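Local coordinates for uncharacterized protein (Bacteroides ovatus, PDB 4FS7) that is of unknown function but, as an extracellular leucine-rich repeat protein of the BspA type, probably binds other proteins, at residues L42-P48 with V73-P79; V133-C139 with D155-C161; F293-L299 with A315-S321; L305-I311 with P328-E333. Residue numbers count along the deposited sequence, not the author numbering.

Interaction 1 of 4, residues L42-P48 with V73-P79; sequences LVVNIPP and VTEIKIP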
# COMPACT_ATOMS: atom_id res chain seq x y z
N LEU A 42 -23.20 -22.29 -15.72
CA LEU A 42 -22.80 -22.35 -17.09
C LEU A 42 -21.35 -22.75 -17.13
O LEU A 42 -20.48 -22.01 -16.68
CB LEU A 42 -23.02 -21.00 -17.74
CG LEU A 42 -22.47 -20.75 -19.15
CD1 LEU A 42 -22.93 -21.82 -20.16
CD2 LEU A 42 -22.85 -19.34 -19.60
N VAL A 43 -21.10 -23.96 -17.61
CA VAL A 43 -19.78 -24.54 -17.68
C VAL A 43 -19.24 -24.50 -19.11
O VAL A 43 -19.89 -24.98 -20.06
CB VAL A 43 -19.80 -26.01 -17.20
CG1 VAL A 43 -18.42 -26.62 -17.35
CG2 VAL A 43 -20.32 -26.09 -15.76
N VAL A 44 -18.04 -23.95 -19.26
CA VAL A 44 -17.36 -23.90 -20.55
C VAL A 44 -16.30 -24.96 -20.56
O VAL A 44 -15.33 -24.90 -19.80
CB VAL A 44 -16.75 -22.53 -20.81
CG1 VAL A 44 -15.97 -22.47 -22.14
CG2 VAL A 44 -17.83 -21.46 -20.82
N ASN A 45 -16.47 -25.96 -21.41
CA ASN A 45 -15.60 -27.10 -21.45
C ASN A 45 -14.72 -27.04 -22.69
O ASN A 45 -15.18 -27.41 -23.79
CB ASN A 45 -16.46 -28.35 -21.42
CG ASN A 45 -15.75 -29.49 -20.81
OD1 ASN A 45 -14.53 -29.66 -21.02
ND2 ASN A 45 -16.48 -30.29 -20.01
N ILE A 46 -13.48 -26.55 -22.57
CA ILE A 46 -12.67 -26.32 -23.74
C ILE A 46 -11.96 -27.64 -24.13
O ILE A 46 -11.22 -28.20 -23.33
CB ILE A 46 -11.60 -25.22 -23.50
CG1 ILE A 46 -12.26 -23.87 -23.13
CG2 ILE A 46 -10.66 -25.11 -24.69
CD1 ILE A 46 -11.29 -22.82 -22.61
N PRO A 47 -12.16 -28.11 -25.37
CA PRO A 47 -11.51 -29.36 -25.77
C PRO A 47 -10.05 -29.11 -26.17
O PRO A 47 -9.65 -27.98 -26.54
CB PRO A 47 -12.35 -29.79 -26.96
CG PRO A 47 -12.76 -28.48 -27.61
CD PRO A 47 -13.03 -27.58 -26.43
N PRO A 48 -9.23 -30.18 -26.19
CA PRO A 48 -7.82 -30.05 -26.59
C PRO A 48 -7.61 -30.04 -28.10
O PRO A 48 -6.55 -29.59 -28.58
CB PRO A 48 -7.17 -31.29 -25.99
CG PRO A 48 -8.28 -32.28 -25.88
CD PRO A 48 -9.49 -31.49 -25.56
N VAL A 73 -20.76 -17.01 -16.97
CA VAL A 73 -19.96 -18.24 -16.87
C VAL A 73 -19.60 -18.57 -15.41
O VAL A 73 -19.10 -17.69 -14.70
CB VAL A 73 -18.71 -18.14 -17.75
CG1 VAL A 73 -17.79 -19.32 -17.52
CG2 VAL A 73 -19.09 -18.10 -19.22
N THR A 74 -19.81 -19.82 -14.97
CA THR A 74 -19.48 -20.20 -13.61
C THR A 74 -18.25 -21.09 -13.49
O THR A 74 -17.63 -21.13 -12.44
CB THR A 74 -20.67 -20.83 -12.89
OG1 THR A 74 -20.99 -22.09 -13.49
CG2 THR A 74 -21.90 -19.86 -12.91
N GLU A 75 -17.92 -21.82 -14.55
CA GLU A 75 -16.77 -22.72 -14.55
C GLU A 75 -16.17 -22.76 -15.96
O GLU A 75 -16.93 -22.85 -16.94
CB GLU A 75 -17.20 -24.13 -14.16
CG GLU A 75 -16.08 -25.15 -14.32
CD GLU A 75 -16.38 -26.54 -13.73
OE1 GLU A 75 -17.54 -26.81 -13.35
OE2 GLU A 75 -15.43 -27.35 -13.69
N ILE A 76 -14.83 -22.71 -16.04
CA ILE A 76 -14.13 -22.95 -17.29
C ILE A 76 -13.12 -24.07 -17.04
O ILE A 76 -12.38 -24.05 -16.06
CB ILE A 76 -13.40 -21.67 -17.78
CG1 ILE A 76 -14.40 -20.51 -18.00
CG2 ILE A 76 -12.55 -21.95 -19.02
CD1 ILE A 76 -13.82 -19.16 -18.30
N LYS A 77 -13.18 -25.07 -17.91
CA LYS A 77 -12.28 -26.20 -17.91
C LYS A 77 -11.29 -26.02 -19.05
O LYS A 77 -11.68 -25.99 -20.22
CB LYS A 77 -13.08 -27.50 -18.07
CG LYS A 77 -14.17 -27.72 -17.00
CD LYS A 77 -14.89 -29.03 -17.21
CE LYS A 77 -15.39 -29.62 -15.91
NZ LYS A 77 -15.56 -31.10 -16.03
N ILE A 78 -10.01 -25.92 -18.72
CA ILE A 78 -8.97 -25.66 -19.68
C ILE A 78 -8.11 -26.91 -19.87
O ILE A 78 -7.59 -27.43 -18.90
CB ILE A 78 -8.08 -24.46 -19.25
CG1 ILE A 78 -8.91 -23.21 -18.96
CG2 ILE A 78 -7.04 -24.18 -20.30
CD1 ILE A 78 -8.12 -21.91 -18.60
N PRO A 79 -7.96 -27.40 -21.11
CA PRO A 79 -7.20 -28.62 -21.32
C PRO A 79 -5.69 -28.38 -21.21
O PRO A 79 -5.22 -27.25 -21.33
CB PRO A 79 -7.59 -29.01 -22.75
CG PRO A 79 -7.81 -27.69 -23.43
CD PRO A 79 -8.48 -26.85 -22.37

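Interaction 2 of 4, residues V133-C139 with D155-C161; sequences VEAFKGC and DEAFATC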
# COMPACT_ATOMS: atom_id res chain seq x y z
N VAL A 133 0.13 -6.86 -14.35
CA VAL A 133 -0.57 -5.74 -13.71
C VAL A 133 -2.05 -6.09 -13.52
O VAL A 133 -2.73 -6.56 -14.45
CB VAL A 133 -0.38 -4.47 -14.54
CG1 VAL A 133 -1.30 -3.35 -14.05
CG2 VAL A 133 1.06 -4.04 -14.48
N GLU A 134 -2.55 -5.93 -12.30
CA GLU A 134 -3.95 -6.11 -12.02
C GLU A 134 -4.45 -7.52 -12.35
O GLU A 134 -5.62 -7.73 -12.58
CB GLU A 134 -4.80 -5.04 -12.69
CG GLU A 134 -4.49 -3.65 -12.13
CD GLU A 134 -5.13 -2.52 -12.87
OE1 GLU A 134 -6.09 -2.70 -13.60
OE2 GLU A 134 -4.67 -1.36 -12.67
N ALA A 135 -3.56 -8.50 -12.36
CA ALA A 135 -3.93 -9.84 -12.86
C ALA A 135 -5.09 -10.47 -12.11
O ALA A 135 -5.89 -11.19 -12.70
CB ALA A 135 -2.70 -10.76 -12.84
N PHE A 136 -5.12 -10.27 -10.79
CA PHE A 136 -6.12 -10.89 -9.93
C PHE A 136 -6.94 -9.84 -9.16
O PHE A 136 -7.53 -10.15 -8.13
CB PHE A 136 -5.49 -11.89 -8.95
CG PHE A 136 -4.84 -13.06 -9.63
CD1 PHE A 136 -5.62 -14.10 -10.15
CD2 PHE A 136 -3.47 -13.12 -9.84
CE1 PHE A 136 -5.04 -15.16 -10.76
CE2 PHE A 136 -2.90 -14.22 -10.48
CZ PHE A 136 -3.71 -15.21 -10.94
N LYS A 137 -7.01 -8.62 -9.69
CA LYS A 137 -7.65 -7.53 -8.97
C LYS A 137 -9.12 -7.85 -8.72
O LYS A 137 -9.91 -8.10 -9.66
CB LYS A 137 -7.47 -6.23 -9.74
CG LYS A 137 -8.12 -5.03 -9.08
CD LYS A 137 -7.76 -3.72 -9.77
CE LYS A 137 -8.22 -2.52 -8.97
NZ LYS A 137 -7.69 -1.24 -9.54
N GLY A 138 -9.52 -7.88 -7.47
CA GLY A 138 -10.92 -8.14 -7.12
C GLY A 138 -11.28 -9.59 -6.94
O GLY A 138 -12.39 -9.89 -6.56
N CYS A 139 -10.37 -10.51 -7.18
CA CYS A 139 -10.70 -11.92 -6.97
C CYS A 139 -10.98 -12.21 -5.51
O CYS A 139 -10.46 -11.54 -4.64
CB CYS A 139 -9.55 -12.80 -7.45
SG CYS A 139 -9.39 -12.91 -9.25
N ASP A 155 1.97 -4.27 -10.69
CA ASP A 155 1.22 -3.33 -9.90
C ASP A 155 -0.20 -3.82 -9.68
O ASP A 155 -0.88 -4.28 -10.62
CB ASP A 155 1.11 -1.97 -10.63
CG ASP A 155 2.41 -1.24 -10.81
OD1 ASP A 155 3.43 -1.70 -10.33
OD2 ASP A 155 2.34 -0.14 -11.43
N GLU A 156 -0.68 -3.69 -8.44
CA GLU A 156 -2.08 -3.93 -8.12
C GLU A 156 -2.55 -5.35 -8.50
O GLU A 156 -3.76 -5.58 -8.63
CB GLU A 156 -3.00 -2.86 -8.73
CG GLU A 156 -2.83 -1.49 -8.06
CD GLU A 156 -3.89 -0.49 -8.43
OE1 GLU A 156 -4.96 -0.85 -8.96
OE2 GLU A 156 -3.66 0.72 -8.18
N ALA A 157 -1.64 -6.32 -8.53
CA ALA A 157 -2.04 -7.67 -8.96
C ALA A 157 -3.08 -8.30 -8.06
O ALA A 157 -3.90 -9.08 -8.54
CB ALA A 157 -0.81 -8.57 -9.09
N PHE A 158 -3.06 -7.97 -6.75
CA PHE A 158 -4.00 -8.50 -5.78
C PHE A 158 -4.79 -7.38 -5.12
O PHE A 158 -5.32 -7.54 -4.02
CB PHE A 158 -3.27 -9.37 -4.74
CG PHE A 158 -2.64 -10.56 -5.37
CD1 PHE A 158 -3.44 -11.63 -5.71
CD2 PHE A 158 -1.28 -10.60 -5.67
CE1 PHE A 158 -2.92 -12.75 -6.34
CE2 PHE A 158 -0.75 -11.74 -6.29
CZ PHE A 158 -1.60 -12.78 -6.63
N ALA A 159 -4.88 -6.23 -5.77
CA ALA A 159 -5.65 -5.12 -5.17
C ALA A 159 -7.13 -5.50 -5.05
O ALA A 159 -7.68 -6.18 -5.95
CB ALA A 159 -5.50 -3.86 -5.99
N THR A 160 -7.77 -5.07 -3.96
CA THR A 160 -9.19 -5.27 -3.72
C THR A 160 -9.54 -6.74 -3.64
O THR A 160 -10.70 -7.09 -3.84
CB THR A 160 -10.11 -4.46 -4.68
OG1 THR A 160 -10.18 -5.05 -5.96
CG2 THR A 160 -9.62 -3.06 -4.86
N CYS A 161 -8.61 -7.59 -3.24
CA CYS A 161 -8.91 -8.98 -2.93
C CYS A 161 -9.39 -9.01 -1.47
O CYS A 161 -8.61 -9.19 -0.52
CB CYS A 161 -7.70 -9.85 -3.17
SG CYS A 161 -7.28 -10.01 -4.95

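Interaction 3 of 4, residues F293-L299 with A315-S321; sequences FYGCSSL and AFESCTS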
# COMPACT_ATOMS: atom_id res chain seq x y z
N PHE A 293 2.83 14.91 12.18
CA PHE A 293 1.86 14.48 13.16
C PHE A 293 0.57 15.27 13.08
O PHE A 293 -0.16 15.43 14.07
CB PHE A 293 2.47 14.54 14.58
CG PHE A 293 3.74 13.79 14.71
CD1 PHE A 293 3.74 12.40 14.77
CD2 PHE A 293 4.96 14.45 14.73
CE1 PHE A 293 4.91 11.69 14.88
CE2 PHE A 293 6.17 13.76 14.85
CZ PHE A 293 6.13 12.37 14.90
N TYR A 294 0.24 15.75 11.88
CA TYR A 294 -0.99 16.55 11.73
C TYR A 294 -2.20 15.76 12.20
O TYR A 294 -2.41 14.62 11.75
CB TYR A 294 -1.21 16.92 10.22
CG TYR A 294 -2.24 18.03 10.06
CD1 TYR A 294 -3.58 17.79 10.18
CD2 TYR A 294 -1.82 19.35 9.84
CE1 TYR A 294 -4.49 18.83 10.18
CE2 TYR A 294 -2.72 20.39 9.78
CZ TYR A 294 -4.07 20.13 9.96
OH TYR A 294 -5.00 21.15 10.00
N GLY A 295 -3.04 16.35 13.03
CA GLY A 295 -4.28 15.70 13.41
C GLY A 295 -4.12 14.51 14.30
O GLY A 295 -5.04 13.70 14.43
N CYS A 296 -2.99 14.38 14.97
CA CYS A 296 -2.78 13.28 15.93
C CYS A 296 -3.36 13.73 17.27
O CYS A 296 -2.69 14.10 18.23
CB CYS A 296 -1.29 12.93 15.99
SG CYS A 296 -0.74 12.07 14.48
N SER A 297 -4.68 13.68 17.33
CA SER A 297 -5.46 14.25 18.41
C SER A 297 -5.42 13.48 19.73
O SER A 297 -5.91 14.02 20.73
CB SER A 297 -6.91 14.48 17.95
OG SER A 297 -7.41 13.31 17.38
N SER A 298 -4.85 12.28 19.74
CA SER A 298 -4.59 11.52 20.97
C SER A 298 -3.14 11.56 21.43
O SER A 298 -2.79 10.94 22.44
CB SER A 298 -5.04 10.05 20.80
OG SER A 298 -6.43 9.97 20.67
N LEU A 299 -2.28 12.28 20.73
CA LEU A 299 -0.82 12.25 21.01
C LEU A 299 -0.56 13.02 22.31
O LEU A 299 -0.92 14.20 22.44
CB LEU A 299 -0.09 12.92 19.87
CG LEU A 299 1.42 12.98 19.93
CD1 LEU A 299 2.07 11.62 20.17
CD2 LEU A 299 1.93 13.64 18.64
N ALA A 315 3.74 20.57 11.69
CA ALA A 315 4.12 19.22 12.15
C ALA A 315 3.25 18.64 13.25
O ALA A 315 3.03 17.44 13.28
CB ALA A 315 5.58 19.15 12.51
N PHE A 316 2.83 19.50 14.16
CA PHE A 316 2.00 19.12 15.27
C PHE A 316 0.65 19.84 15.27
O PHE A 316 -0.08 19.89 16.28
CB PHE A 316 2.69 19.30 16.64
CG PHE A 316 3.93 18.47 16.81
CD1 PHE A 316 3.84 17.19 17.31
CD2 PHE A 316 5.17 18.95 16.49
CE1 PHE A 316 4.96 16.41 17.49
CE2 PHE A 316 6.30 18.19 16.66
CZ PHE A 316 6.18 16.91 17.18
N GLU A 317 0.26 20.36 14.10
CA GLU A 317 -1.02 21.08 14.05
C GLU A 317 -2.17 20.12 14.43
O GLU A 317 -2.19 18.96 13.98
CB GLU A 317 -1.23 21.71 12.69
CG GLU A 317 -2.61 22.35 12.53
CD GLU A 317 -2.77 23.37 11.42
OE1 GLU A 317 -1.80 23.98 11.03
OE2 GLU A 317 -3.93 23.51 11.05
N SER A 318 -3.11 20.60 15.23
CA SER A 318 -4.29 19.86 15.60
C SER A 318 -4.00 18.65 16.50
O SER A 318 -4.86 17.77 16.69
CB SER A 318 -5.16 19.49 14.38
OG SER A 318 -5.95 20.60 13.97
N CYS A 319 -2.86 18.69 17.20
CA CYS A 319 -2.56 17.68 18.25
C CYS A 319 -3.14 18.21 19.55
O CYS A 319 -2.46 18.77 20.40
CB CYS A 319 -1.06 17.44 18.33
SG CYS A 319 -0.40 16.53 16.92
N THR A 320 -4.44 18.02 19.69
CA THR A 320 -5.26 18.68 20.70
C THR A 320 -5.17 18.11 22.11
O THR A 320 -5.70 18.74 23.03
CB THR A 320 -6.73 18.70 20.26
OG1 THR A 320 -7.12 17.37 19.88
CG2 THR A 320 -6.96 19.70 19.10
N SER A 321 -4.47 17.00 22.29
CA SER A 321 -4.26 16.40 23.61
C SER A 321 -2.85 16.61 24.16
O SER A 321 -2.58 16.24 25.31
CB SER A 321 -4.53 14.88 23.55
OG SER A 321 -5.90 14.61 23.36
O HOH W 1 -8.14 15.89 21.92

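Interaction 4 of 4, residues L305-I311 with P328-E333; sequences LDSVKFI and PYLVEE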
# COMPACT_ATOMS: atom_id res chain seq x y z
N LEU A 305 14.66 13.42 20.21
CA LEU A 305 16.05 13.21 20.56
C LEU A 305 16.91 14.45 20.24
O LEU A 305 16.47 15.32 19.51
CB LEU A 305 16.59 11.97 19.86
CG LEU A 305 15.83 10.66 20.24
CD1 LEU A 305 16.40 9.49 19.41
CD2 LEU A 305 15.78 10.35 21.70
N ASP A 306 18.10 14.52 20.84
CA ASP A 306 19.00 15.65 20.69
C ASP A 306 19.41 15.87 19.26
O ASP A 306 19.93 16.93 18.91
CB ASP A 306 20.24 15.47 21.55
CG ASP A 306 19.99 15.56 23.03
OD1 ASP A 306 18.88 15.96 23.48
OD2 ASP A 306 20.97 15.22 23.76
N SER A 307 19.26 14.85 18.43
CA SER A 307 19.57 14.93 17.01
C SER A 307 18.52 15.75 16.21
O SER A 307 18.78 16.08 15.07
CB SER A 307 19.68 13.52 16.42
OG SER A 307 18.62 12.68 16.85
N VAL A 308 17.35 16.04 16.78
CA VAL A 308 16.29 16.80 16.09
C VAL A 308 16.61 18.29 16.13
O VAL A 308 16.76 18.89 17.20
CB VAL A 308 14.91 16.53 16.69
CG1 VAL A 308 13.87 17.36 15.94
CG2 VAL A 308 14.61 15.03 16.68
N LYS A 309 16.64 18.91 14.96
CA LYS A 309 16.97 20.32 14.85
C LYS A 309 15.97 21.22 14.17
O LYS A 309 16.04 22.44 14.28
CB LYS A 309 18.33 20.47 14.17
CG LYS A 309 19.46 19.82 15.04
CD LYS A 309 20.87 20.00 14.53
CE LYS A 309 21.82 19.08 15.36
NZ LYS A 309 23.25 19.30 15.03
N PHE A 310 15.00 20.64 13.47
CA PHE A 310 13.98 21.43 12.75
C PHE A 310 12.62 20.82 12.94
O PHE A 310 12.44 19.61 12.76
CB PHE A 310 14.29 21.50 11.26
CG PHE A 310 15.64 22.07 10.98
CD1 PHE A 310 16.79 21.27 10.96
CD2 PHE A 310 15.81 23.43 10.81
CE1 PHE A 310 18.06 21.81 10.73
CE2 PHE A 310 17.05 23.98 10.56
CZ PHE A 310 18.19 23.16 10.54
N ILE A 311 11.63 21.64 13.27
CA ILE A 311 10.24 21.21 13.37
C ILE A 311 9.48 21.83 12.19
O ILE A 311 9.35 23.05 12.09
CB ILE A 311 9.54 21.67 14.68
CG1 ILE A 311 10.40 21.39 15.93
CG2 ILE A 311 8.13 21.02 14.76
CD1 ILE A 311 10.67 19.90 16.15
N PRO A 328 14.50 19.83 22.14
CA PRO A 328 15.87 19.54 22.54
C PRO A 328 16.81 20.69 22.25
O PRO A 328 16.50 21.66 21.53
CB PRO A 328 16.21 18.28 21.72
CG PRO A 328 15.33 18.36 20.54
CD PRO A 328 14.04 18.94 21.06
N TYR A 329 18.00 20.55 22.82
CA TYR A 329 18.83 21.72 23.02
C TYR A 329 19.47 22.36 21.82
O TYR A 329 20.06 23.45 21.95
CB TYR A 329 19.89 21.46 24.11
CG TYR A 329 21.12 20.70 23.66
CD1 TYR A 329 21.04 19.39 23.28
CD2 TYR A 329 22.36 21.31 23.62
CE1 TYR A 329 22.15 18.69 22.84
CE2 TYR A 329 23.51 20.62 23.18
CZ TYR A 329 23.41 19.29 22.82
OH TYR A 329 24.52 18.59 22.39
N LEU A 330 19.37 21.74 20.64
CA LEU A 330 19.92 22.29 19.41
C LEU A 330 18.84 22.63 18.35
O LEU A 330 19.16 22.88 17.19
CB LEU A 330 20.99 21.35 18.84
CG LEU A 330 22.21 21.17 19.74
CD1 LEU A 330 23.06 20.01 19.22
CD2 LEU A 330 23.03 22.48 19.75
N VAL A 331 17.57 22.63 18.74
CA VAL A 331 16.51 23.02 17.78
C VAL A 331 16.75 24.44 17.26
O VAL A 331 16.95 25.37 18.04
CB VAL A 331 15.14 22.83 18.38
CG1 VAL A 331 14.04 23.37 17.39
CG2 VAL A 331 14.81 21.37 18.64
N GLU A 332 16.71 24.57 15.94
CA GLU A 332 16.98 25.84 15.27
C GLU A 332 15.74 26.56 14.77
O GLU A 332 15.74 27.79 14.71
CB GLU A 332 17.91 25.63 14.08
CG GLU A 332 19.30 25.07 14.49
CD GLU A 332 20.30 25.00 13.36
OE1 GLU A 332 20.15 25.67 12.31
OE2 GLU A 332 21.30 24.27 13.57
N GLU A 333 14.73 25.84 14.32
CA GLU A 333 13.56 26.42 13.67
C GLU A 333 12.31 25.67 14.06
O GLU A 333 12.33 24.42 14.10
CB GLU A 333 13.68 26.38 12.13
CG GLU A 333 14.98 26.99 11.59
CD GLU A 333 15.13 26.98 10.07
OE1 GLU A 333 14.13 26.77 9.34
OE2 GLU A 333 16.26 27.18 9.59
O HOH W 2 18.44 19.27 19.41
O HOH W 3 18.17 18.31 24.76

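Interaction 1 of 4, residues L42-P48 with V73-P79
Backbone hydrogen bonds set the frame here. Strands 42-45 and 73-77 run parallel, their axes 4.7 Å apart at closest and 19° off alignment. V44 bonds through both backbone groups: its N gives to E75 O (2.8 Å) and its O takes K77 N (2.9 Å), both nearly straight. Just past strand 42-45, I46 N bonds to K77 O at 3.0 Å. At the other end L42 O accepts T74 N at 2.9 Å and, weakly, E75 N at 3.3 Å, while L42 N makes only a weak bond to T74 OG1 (3.1 Å). Two CA-H...O contacts, V43 CA to E75 O and I76 CA to V44 O, both 3.4 Å, fill in between.

This is the first pair in a parallel sheet that strand 98-99 continues, strand stacked on strand as in a leucine-rich repeat solenoid. In this chain 42-45 is an outermost strand.

The apolar contacts gather on the face of V44 and I76. V44 CG2 meets V73 CG2 at 3.9 Å, I46 CD1 meets I76 CG2 at 3.9 Å, and I9 and L25 from strands 9-13 and 19-25 press on V44. Beyond the strands, I46 CG2 packs on P79 CD (3.6 Å).

The face of V43, E75, N45 and K77 is more open: V43 CG2 lies 3.7 Å from E75 OE1, and N45 ND2 lies 3.5 Å from the aliphatic K77 CD.

Interaction 2 of 4, residues V133-C139 with D155-C161
Three backbone amides of 133-139 find carbonyls in 155-161: E134 N to D155 O (2.9 Å), F136 N to A157 O (2.8 Å) and G138 N to A159 O (2.9 Å). A159 O is shared, since T160 OG1 also donates to it at 2.7 Å. Within each segment the turns use other groups: C139 N bonds to F136 O and A159 N to E156 O, each closing a beta turn. Both segments run through a type I turn and then a type II turn, so the same turn pair recurs one coil later, as expected of successive leucine-rich repeats. G138 sits at phi 89°, where a CB would jam against the preceding carbonyl. The backbone bonding carries on to the coils before and after, A135 with F113 and F158 with L180. Among side chains, K137 NZ forms a salt bridge with E156 OE1 (2.8 Å), offsetting the nearness of E134 OE2 to that oxygen (3.8 Å). Inside, the F136 and F158 rings lie nearly parallel (6°) but slid apart, centroids 5.4 Å distant.

Interaction 3 of 4, residues F293-L299 with A315-S321
At the centre F293 CD2 touches F316 CE1 at 3.4 Å; the two rings are tilted by 20° and slid apart, so they barely overlap. L299 CD2 reaches the edge of the F316 ring at CD1 (4.2 Å) and also C319 SG (4.1 Å), and C296 CB meets that sulphur at 3.8 Å. F339 continues the aromatic row beyond F316. Around this core the backbones join through F293 N to A315 O (2.8 Å) and G295 N to E317 O (2.9 Å). Further out, Y294 has E317 O over one ring face, and its OH donates to E317 OE2 (2.8 Å), a carboxylate that also bridges to R337 and R340. At the opposite end of the turns S321 OG donates to S297 O at 2.7 Å, and a water links S297 O to T320 OG1. Type II turns F293-C296 and F316-C319, each overlapping an inverse gamma turn centred on its closing cysteine, repeat from coil to coil, the arrangement of adjacent BspA-type leucine-rich repeats with a shared phenylalanine row inside.

Interaction 4 of 4, residues L305-I311 with P328-E333
The side-chain conformations show how the two segments fit. F310, with chi1 m, brings its ring against the glutamates of the next coil: E333 OE2 approaches the ring edge at CE2 (3.4 Å), and E332 OE1 comes within 3.6 Å of CZ. Both glutamates are m at chi1 and extended at chi2, and both carboxylates form salt bridges to R355, whose side chain also touches F310. K309, m at chi1 and t from there on, runs its methylenes along the neighbouring turn, with CG 3.8 Å from L330 O and CE 4.2 Å from L330 CD1. V308 and V331 share the t rotamer; V331 CG2 lies 3.5 Å from V308 O. Y329 takes p, which brings its CE1 to 3.8 Å from D306 OD2, while P328 CG rests 3.4 Å from L305 O.

The backbone bond I311 N to E333 O (3.0 Å) belongs to the parallel pairing of F310 with E333, and E332 N to K309 O (2.8 Å) lies just before it. Type I turns L305-V308 and P328-V331 have no direct hydrogen bond between them; one water bonds D306 O, V308 O and L330 N, and another joins D306 OD1 to Y329 N. The chemistry implies a join made directly at and just before the short strands but by water at the turns, the two carboxylates paired with R355 beside the F310 ring.

Interactions 2, 3 and 4 join successive coils of one elongated solenoid, but at different places; interaction 1 joins parallel strands near its N-terminal end and has the fullest backbone pairing, with an apolar face and an open one. Interactions 2 and 3, about 35 Å apart between centres, join equivalent turn regions, each with its own phenylalanine pair inside and a polar link outside, a salt bridge in the first, a tyrosine-glutamate bond in the second. Interaction 4 alternates along the chain with interaction 3 and touches it where F316 CE2 meets I311 CG2 (3.9 Å); it has more exposed residues than interactions 2 and 3, which have none, but fewer than interaction 1, and uses two bridging waters.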